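PDB 3HX6: type IV pilus biogenesis factor PilY1 from Pseudomonas aeruginosa, which primes type IV pilus assembly, stabilizes the fibres, probably by antagonizing retraction, and takes part in calcium-dependent twitching motility and host-cell adhesion. Local coordinates for residues 455-467 against 477-491. The protein carries 3 engineered substitutions. Numbering follows the deposited sequence.
Sequences AIGQVVLLQTITP and SNWTYGLDPYTGGRT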
loop_
_atom_site.group_PDB
_atom_site.type_symbol
_atom_site.label_atom_id
_atom_site.label_comp_id
_atom_site.label_asym_id
_atom_site.label_seq_id
_atom_site.Cartn_x
_atom_site.Cartn_y
_atom_site.Cartn_z
ATOM N N ALA A 455 8.771 -10.411 -11.276
ATOM C CA ALA A 455 9.158 -9.442 -12.286
ATOM C C ALA A 455 8.225 -8.247 -12.147
ATOM O O ALA A 455 7.007 -8.392 -12.229
ATOM C CB ALA A 455 9.038 -10.055 -13.682
ATOM N N ILE A 456 8.795 -7.070 -11.919
ATOM C CA ILE A 456 7.999 -5.859 -11.763
ATOM C C ILE A 456 8.747 -4.686 -12.368
ATOM O O ILE A 456 9.949 -4.531 -12.154
ATOM C CB ILE A 456 7.697 -5.573 -10.263
ATOM C CG1 ILE A 456 6.899 -4.275 -10.126
ATOM C CG2 ILE A 456 8.992 -5.502 -9.468
ATOM C CD1 ILE A 456 6.411 -3.996 -8.712
ATOM N N GLY A 457 8.034 -3.861 -13.126
ATOM C CA GLY A 457 8.673 -2.721 -13.761
ATOM C C GLY A 457 9.870 -3.173 -14.581
ATOM O O GLY A 457 9.752 -4.047 -15.439
ATOM N N GLN A 458 11.032 -2.596 -14.303
ATOM C CA GLN A 458 12.247 -2.940 -15.034
ATOM C C GLN A 458 13.196 -3.810 -14.209
ATOM O O GLN A 458 14.414 -3.688 -14.325
ATOM C CB GLN A 458 12.972 -1.663 -15.476
ATOM C CG GLN A 458 12.116 -0.712 -16.310
ATOM C CD GLN A 458 12.811 0.616 -16.584
ATOM O OE1 GLN A 458 13.870 0.662 -17.217
ATOM N NE2 GLN A 458 12.216 1.706 -16.100
ATOM N N VAL A 459 12.646 -4.687 -13.379
ATOM C CA VAL A 459 13.492 -5.557 -12.569
ATOM C C VAL A 459 12.886 -6.937 -12.358
ATOM O O VAL A 459 11.667 -7.107 -12.380
ATOM C CB VAL A 459 13.757 -4.967 -11.154
ATOM C CG1 VAL A 459 14.134 -3.509 -11.246
ATOM C CG2 VAL A 459 12.536 -5.150 -10.274
ATOM N N VAL A 460 13.747 -7.926 -12.164
ATOM C CA VAL A 460 13.282 -9.268 -11.868
ATOM C C VAL A 460 13.894 -9.569 -10.509
ATOM O O VAL A 460 15.098 -9.422 -10.311
ATOM C CB VAL A 460 13.731 -10.304 -12.922
ATOM C CG1 VAL A 460 15.248 -10.361 -13.009
ATOM C CG2 VAL A 460 13.148 -11.665 -12.567
ATOM N N LEU A 461 13.045 -9.943 -9.564
ATOM C CA LEU A 461 13.476 -10.235 -8.208
ATOM C C LEU A 461 13.458 -11.738 -7.990
ATOM O O LEU A 461 12.484 -12.403 -8.317
ATOM C CB LEU A 461 12.529 -9.544 -7.230
ATOM C CG LEU A 461 12.458 -8.026 -7.418
ATOM C CD1 LEU A 461 11.179 -7.487 -6.802
ATOM C CD2 LEU A 461 13.690 -7.380 -6.793
ATOM N N LEU A 462 14.539 -12.276 -7.444
ATOM C CA LEU A 462 14.610 -13.707 -7.212
ATOM C C LEU A 462 15.414 -14.023 -5.966
ATOM O O LEU A 462 16.202 -13.207 -5.491
ATOM C CB LEU A 462 15.251 -14.411 -8.411
ATOM C CG LEU A 462 16.674 -13.955 -8.752
ATOM C CD1 LEU A 462 17.472 -15.137 -9.257
ATOM C CD2 LEU A 462 16.641 -12.844 -9.792
ATOM N N GLN A 463 15.202 -15.218 -5.438
ATOM C CA GLN A 463 15.920 -15.657 -4.262
ATOM C C GLN A 463 16.498 -17.020 -4.559
ATOM O O GLN A 463 15.796 -17.924 -5.009
ATOM C CB GLN A 463 14.990 -15.762 -3.056
ATOM C CG GLN A 463 15.704 -16.188 -1.785
ATOM C CD GLN A 463 14.736 -16.580 -0.689
ATOM O OE1 GLN A 463 14.038 -17.593 -0.789
ATOM N NE2 GLN A 463 14.681 -15.778 0.359
ATOM N N THR A 464 17.783 -17.167 -4.299
ATOM C CA THR A 464 18.447 -18.428 -4.534
ATOM C C THR A 464 18.773 -19.097 -3.201
ATOM O O THR A 464 18.767 -18.456 -2.146
ATOM C CB THR A 464 19.751 -18.207 -5.269
ATOM O OG1 THR A 464 20.294 -19.468 -5.661
ATOM C CG2 THR A 464 20.729 -17.514 -4.354
ATOM N N ILE A 465 19.065 -20.390 -3.254
ATOM C CA ILE A 465 19.418 -21.112 -2.051
ATOM C C ILE A 465 20.724 -21.859 -2.286
ATOM O O ILE A 465 20.955 -22.433 -3.354
ATOM C CB ILE A 465 18.296 -22.098 -1.626
ATOM C CG1 ILE A 465 18.643 -22.714 -0.264
ATOM C CG2 ILE A 465 18.117 -23.184 -2.681
ATOM C CD1 ILE A 465 17.552 -23.577 0.319
ATOM N N THR A 466 21.592 -21.817 -1.288
ATOM C CA THR A 466 22.873 -22.492 -1.375
ATOM C C THR A 466 22.987 -23.446 -0.199
ATOM O O THR A 466 23.196 -23.019 0.934
ATOM C CB THR A 466 24.042 -21.488 -1.319
ATOM O OG1 THR A 466 23.924 -20.560 -2.401
ATOM C CG2 THR A 466 25.381 -22.221 -1.424
ATOM N N PRO A 467 22.822 -24.750 -0.454
ATOM C CA PRO A 467 22.913 -25.767 0.597
ATOM C C PRO A 467 24.289 -25.719 1.253
ATOM O O PRO A 467 25.304 -25.698 0.558
ATOM C CB PRO A 467 22.699 -27.075 -0.167
ATOM C CG PRO A 467 21.829 -26.662 -1.320
ATOM C CD PRO A 467 22.468 -25.360 -1.748
ATOM N N SER A 477 22.073 -21.092 2.787
ATOM C CA SER A 477 22.093 -19.636 2.847
ATOM C C SER A 477 21.280 -19.091 1.679
ATOM O O SER A 477 21.231 -19.692 0.606
ATOM C CB SER A 477 23.531 -19.111 2.791
ATOM O OG SER A 477 24.154 -19.431 1.563
ATOM N N ASN A 478 20.645 -17.948 1.892
ATOM C CA ASN A 478 19.806 -17.346 0.873
ATOM C C ASN A 478 20.295 -16.015 0.348
ATOM O O ASN A 478 20.674 -15.125 1.110
ATOM C CB ASN A 478 18.389 -17.165 1.413
ATOM C CG ASN A 478 17.669 -18.481 1.621
ATOM O OD1 ASN A 478 16.903 -18.630 2.567
ATOM N ND2 ASN A 478 17.897 -19.439 0.726
ATOM N N TRP A 479 20.268 -15.888 -0.973
ATOM C CA TRP A 479 20.662 -14.662 -1.638
ATOM C C TRP A 479 19.489 -14.121 -2.438
ATOM O O TRP A 479 18.895 -14.836 -3.247
ATOM C CB TRP A 479 21.848 -14.903 -2.573
ATOM C CG TRP A 479 23.151 -14.951 -1.866
ATOM C CD1 TRP A 479 23.728 -16.033 -1.274
ATOM C CD2 TRP A 479 24.034 -13.847 -1.636
ATOM N NE1 TRP A 479 24.921 -15.675 -0.690
ATOM C CE2 TRP A 479 25.132 -14.337 -0.899
ATOM C CE3 TRP A 479 24.002 -12.490 -1.983
ATOM C CZ2 TRP A 479 26.195 -13.518 -0.502
ATOM C CZ3 TRP A 479 25.058 -11.675 -1.590
ATOM C CH2 TRP A 479 26.141 -12.195 -0.855
ATOM N N THR A 480 19.154 -12.861 -2.193
ATOM C CA THR A 480 18.070 -12.190 -2.895
ATOM C C THR A 480 18.709 -11.318 -3.965
ATOM O O THR A 480 19.633 -10.561 -3.676
ATOM C CB THR A 480 17.261 -11.282 -1.946
ATOM O OG1 THR A 480 16.672 -12.077 -0.912
ATOM C CG2 THR A 480 16.160 -10.556 -2.710
ATOM N N TYR A 481 18.227 -11.429 -5.196
ATOM C CA TYR A 481 18.772 -10.643 -6.298
ATOM C C TYR A 481 17.729 -9.760 -6.958
ATOM O O TYR A 481 16.547 -10.086 -6.988
ATOM C CB TYR A 481 19.364 -11.551 -7.385
ATOM C CG TYR A 481 20.530 -12.426 -6.965
ATOM C CD1 TYR A 481 20.324 -13.731 -6.517
ATOM C CD2 TYR A 481 21.842 -11.958 -7.048
ATOM C CE1 TYR A 481 21.396 -14.557 -6.167
ATOM C CE2 TYR A 481 22.926 -12.770 -6.700
ATOM C CZ TYR A 481 22.694 -14.068 -6.262
ATOM O OH TYR A 481 23.758 -14.874 -5.920
ATOM N N GLY A 482 18.194 -8.642 -7.498
ATOM C CA GLY A 482 17.340 -7.720 -8.220
ATOM C C GLY A 482 18.131 -7.482 -9.493
ATOM O O GLY A 482 19.155 -6.792 -9.464
ATOM N N LEU A 483 17.693 -8.065 -10.605
ATOM C CA LEU A 483 18.428 -7.920 -11.858
ATOM C C LEU A 483 17.627 -7.267 -12.971
ATOM O O LEU A 483 16.402 -7.173 -12.901
ATOM C CB LEU A 483 18.916 -9.300 -12.343
ATOM C CG LEU A 483 19.838 -10.081 -11.395
ATOM C CD1 LEU A 483 20.009 -11.505 -11.880
ATOM C CD2 LEU A 483 21.189 -9.386 -11.296
ATOM N N ASP A 484 18.338 -6.808 -13.995
ATOM C CA ASP A 484 17.705 -6.198 -15.155
ATOM C C ASP A 484 17.169 -7.358 -15.985
ATOM O O ASP A 484 17.936 -8.169 -16.496
ATOM C CB ASP A 484 18.732 -5.396 -15.957
ATOM C CG ASP A 484 18.196 -4.913 -17.292
ATOM O OD1 ASP A 484 16.962 -4.904 -17.498
ATOM O OD2 ASP A 484 19.027 -4.527 -18.139
ATOM N N PRO A 485 15.839 -7.461 -16.113
ATOM C CA PRO A 485 15.250 -8.555 -16.893
ATOM C C PRO A 485 15.643 -8.558 -18.366
ATOM O O PRO A 485 15.625 -9.606 -19.009
ATOM C CB PRO A 485 13.751 -8.351 -16.698
ATOM C CG PRO A 485 13.634 -6.855 -16.555
ATOM C CD PRO A 485 14.797 -6.535 -15.634
ATOM N N TYR A 486 15.997 -7.386 -18.887
ATOM C CA TYR A 486 16.372 -7.235 -20.288
ATOM C C TYR A 486 17.791 -7.682 -20.600
ATOM O O TYR A 486 18.149 -7.835 -21.768
ATOM C CB TYR A 486 16.232 -5.770 -20.711
ATOM C CG TYR A 486 14.902 -5.145 -20.358
ATOM C CD1 TYR A 486 14.842 -3.886 -19.761
ATOM C CD2 TYR A 486 13.705 -5.801 -20.639
ATOM C CE1 TYR A 486 13.619 -3.295 -19.454
ATOM C CE2 TYR A 486 12.479 -5.222 -20.339
ATOM C CZ TYR A 486 12.439 -3.970 -19.749
ATOM O OH TYR A 486 11.224 -3.390 -19.468
ATOM N N THR A 487 18.601 -7.891 -19.570
ATOM C CA THR A 487 19.980 -8.277 -19.802
ATOM C C THR A 487 20.515 -9.346 -18.851
ATOM O O THR A 487 21.544 -9.964 -19.124
ATOM C CB THR A 487 20.889 -7.034 -19.698
ATOM O OG1 THR A 487 22.182 -7.338 -20.228
ATOM C CG2 THR A 487 21.039 -6.616 -18.253
ATOM N N GLY A 488 19.818 -9.560 -17.740
ATOM C CA GLY A 488 20.265 -10.531 -16.755
ATOM C C GLY A 488 21.379 -9.961 -15.888
ATOM O O GLY A 488 21.885 -10.626 -14.986
ATOM N N GLY A 489 21.758 -8.717 -16.158
ATOM C CA GLY A 489 22.828 -8.100 -15.394
ATOM C C GLY A 489 22.385 -7.022 -14.425
ATOM O O GLY A 489 21.204 -6.906 -14.084
ATOM N N ARG A 490 23.349 -6.223 -13.990
ATOM C CA ARG A 490 23.114 -5.140 -13.051
ATOM C C ARG A 490 22.225 -4.060 -13.650
ATOM O O ARG A 490 22.430 -3.642 -14.789
ATOM C CB ARG A 490 24.461 -4.529 -12.655
ATOM C CG ARG A 490 24.405 -3.307 -11.769
ATOM C CD ARG A 490 25.584 -2.399 -12.105
ATOM N NE ARG A 490 26.788 -3.192 -12.277
ATOM C CZ ARG A 490 27.826 -2.846 -13.026
ATOM N NH1 ARG A 490 27.830 -1.700 -13.686
ATOM N NH2 ARG A 490 28.851 -3.675 -13.131
ATOM N N THR A 491 21.241 -3.609 -12.880
ATOM C CA THR A 491 20.345 -2.546 -13.322
ATOM C C THR A 491 21.152 -1.250 -13.372
ATOM O O THR A 491 22.212 -1.157 -12.749
ATOM C CB THR A 491 19.191 -2.360 -12.327
ATOM O OG1 THR A 491 19.729 -2.342 -10.998
ATOM C CG2 THR A 491 18.176 -3.508 -12.441
HETATM O O HOH W 1 16.225 -2.653 -16.071
HETATM O O HOH W 2 16.670 -14.189 0.329
#
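Thr464 and Trp479 lie side by side on one face of an antiparallel strand pair, with Thr464 CG2 3.4 Å from Trp479 CB. The same methyl reaches the edge of the Tyr481 ring, 3.5 Å from CE1. It gets there because CG2 sits between the backbone N and the carbonyl carbon, while OG1 is anti to the N (chi1 -172°) and bonds to Met448 O. Leu462 follows on this face, its CG 3.9 Å from Tyr481 CB, and its CD2 packs on Leu483 CD1. Val460 continues the apolar row, with CG1 3.9 Å from Leu483 CB and CB near Pro485 CB. On the other face, the amides of Gln463 and Asn478 stack with planes 14° apart. Asn478 ND2 also donates to Thr464 O at 3.2 Å. Trp479 N reaches that oxygen from the opposite face of its carbonyl plane, so two donors grip it. Thr480 OG1 bonds to Gln524 OE1. The hydrogen-bonded pairs are Val460–Leu483, Leu462–Tyr481, Thr464–Trp479 and Thr466–Ser477, with non-hydrogen-bonded pairs between them. The Tyr481 hydroxyl is held by Glu447 and Arg413, and Arg413 also makes a cation-pi contact with Trp479. Asp484 OD1 accepts from Tyr486 N, an Asx turn. Strands 459-466 and 477-483 form a beta hairpin, flanked by strands 454-456 and 521-524 in a larger mixed sheet of the beta-propeller C-terminal domain of PilY1.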